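Local coordinates for putative lipoprotein (PDB 2G5G) that binds two cofacially stacked hemes within a dimer and probably takes part in bacterial heme uptake, at residues V167-L171 against K226-I230. Sequence-based numbering, arbitrary orientation.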
loop_
_atom_site.group_PDB
_atom_site.type_symbol
_atom_site.label_atom_id
_atom_site.label_comp_id
_atom_site.label_asym_id
_atom_site.label_seq_id
_atom_site.Cartn_x
_atom_site.Cartn_y
_atom_site.Cartn_z
ATOM N N VAL A 167 8.821 4.891 -21.496
ATOM C CA VAL A 167 9.395 4.722 -20.144
ATOM C C VAL A 167 8.359 4.212 -19.126
ATOM O O VAL A 167 8.611 3.224 -18.398
ATOM C CB VAL A 167 10.044 6.046 -19.666
ATOM C CG1 VAL A 167 10.401 5.964 -18.163
ATOM C CG2 VAL A 167 11.304 6.355 -20.555
ATOM N N LYS A 168 7.209 4.885 -19.086
ATOM C CA LYS A 168 6.106 4.511 -18.182
ATOM C C LYS A 168 5.625 3.087 -18.378
ATOM O O LYS A 168 5.345 2.401 -17.410
ATOM C CB LYS A 168 4.933 5.480 -18.295
ATOM C CG LYS A 168 5.179 6.799 -17.628
ATOM C CD LYS A 168 4.047 7.754 -17.909
ATOM C CE LYS A 168 4.228 9.028 -17.096
ATOM N NZ LYS A 168 3.628 10.190 -17.807
ATOM N N LYS A 169 5.529 2.646 -19.635
ATOM C CA LYS A 169 5.112 1.252 -19.926
ATOM C C LYS A 169 6.174 0.253 -19.489
ATOM O O LYS A 169 5.853 -0.811 -18.961
ATOM C CB LYS A 169 4.813 1.064 -21.417
ATOM C CG LYS A 169 3.975 -0.182 -21.703
ATOM C CD LYS A 169 4.845 -1.362 -22.076
ATOM C CE LYS A 169 4.035 -2.436 -22.859
ATOM N NZ LYS A 169 2.615 -2.543 -22.383
ATOM N N GLN A 170 7.451 0.585 -19.697
ATOM C CA GLN A 170 8.510 -0.301 -19.221
ATOM C C GLN A 170 8.437 -0.425 -17.710
ATOM O O GLN A 170 8.627 -1.506 -17.177
ATOM C CB GLN A 170 9.910 0.166 -19.637
ATOM C CG GLN A 170 10.214 0.026 -21.133
ATOM C CD GLN A 170 11.528 0.711 -21.514
ATOM O OE1 GLN A 170 11.536 1.856 -21.964
ATOM N NE2 GLN A 170 12.635 0.013 -21.315
ATOM N N LEU A 171 8.191 0.697 -17.030
ATOM C CA LEU A 171 8.049 0.698 -15.581
ATOM C C LEU A 171 6.799 -0.094 -15.150
ATOM O O LEU A 171 6.830 -0.823 -14.167
ATOM C CB LEU A 171 7.989 2.140 -15.055
ATOM C CG LEU A 171 9.356 2.854 -14.860
ATOM C CD1 LEU A 171 9.138 4.287 -14.406
ATOM C CD2 LEU A 171 10.277 2.123 -13.889
ATOM N N LYS A 226 19.847 3.677 -17.067
ATOM C CA LYS A 226 19.819 4.709 -18.065
ATOM C C LYS A 226 18.581 4.638 -18.976
ATOM O O LYS A 226 18.287 5.603 -19.641
ATOM C CB LYS A 226 21.069 4.602 -18.934
ATOM C CG LYS A 226 22.357 5.005 -18.184
ATOM C CD LYS A 226 23.560 4.586 -18.988
ATOM C CE LYS A 226 23.733 5.425 -20.235
ATOM N NZ LYS A 226 24.895 4.973 -21.041
ATOM N N LYS A 227 17.929 3.482 -19.049
ATOM C CA LYS A 227 16.743 3.288 -19.911
ATOM C C LYS A 227 15.445 3.853 -19.328
ATOM O O LYS A 227 14.611 4.359 -20.062
ATOM C CB LYS A 227 16.521 1.802 -20.165
ATOM C CG LYS A 227 17.665 1.100 -20.899
ATOM C CD LYS A 227 17.464 -0.412 -20.909
ATOM C CE LYS A 227 16.305 -0.849 -21.816
ATOM N NZ LYS A 227 16.123 -2.352 -21.659
ATOM N N ILE A 228 15.272 3.748 -18.013
ATOM C CA ILE A 228 13.977 4.055 -17.380
ATOM C C ILE A 228 14.097 4.933 -16.121
ATOM O O ILE A 228 13.076 5.325 -15.548
ATOM C CB ILE A 228 13.256 2.765 -16.950
ATOM C CG1 ILE A 228 14.139 1.967 -15.974
ATOM C CG2 ILE A 228 12.814 1.940 -18.200
ATOM C CD1 ILE A 228 13.536 0.710 -15.415
ATOM N N GLY A 229 15.329 5.171 -15.663
ATOM C CA GLY A 229 15.532 5.739 -14.315
ATOM C C GLY A 229 16.068 7.155 -14.202
ATOM O O GLY A 229 15.926 7.998 -15.097
ATOM N N ILE A 230 16.697 7.399 -13.059
ATOM C CA ILE A 230 17.318 8.686 -12.745
ATOM C C ILE A 230 18.091 9.406 -13.883
ATOM O O ILE A 230 17.928 10.612 -14.034
ATOM C CB ILE A 230 18.211 8.559 -11.496
ATOM C CG1 ILE A 230 17.324 8.152 -10.291
ATOM C CG2 ILE A 230 19.020 9.895 -11.243
ATOM C CD1 ILE A 230 18.083 7.448 -9.164
#
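With chi1 at 58°, I228 sets CG1 between its backbone N and carbonyl carbon and leaves CG2 beside the N, which points CG2 at Q170 and the CG1-CD1 branch at L171. This is helix-to-loop packing in the ChaN heme-binding fold: I228, in the loop between helices 221-224 and 230-236, meets V167, Q170 and L171, which lie within about one turn of helix 165-179. I228 CG2 lies against the flank of Q170, 3.7 Å from Q170 CB, and the side chain of Q170 runs on past this methyl at a slant. I228 CD1, at the end of the other branch, reaches L171 CD2 at 3.9 Å. V167 fills the side nearer the loop backbone; V167 CG1, anti to the backbone N (chi1 169°), stands 3.8 Å from I228 O, and V167 CG2 is 3.9 Å from K227 O. Van der Waals packing, with no hydrogen bond, joins the two segments. V167 also touches Q198 of helix 187-210 and L232 of helix 230-236. The side chain of L171 is about 11 Å from a bound heme. K227 crosses Q170 at about a right angle through its CE methylene, while K227 NZ makes a salt bridge to D254 OD1.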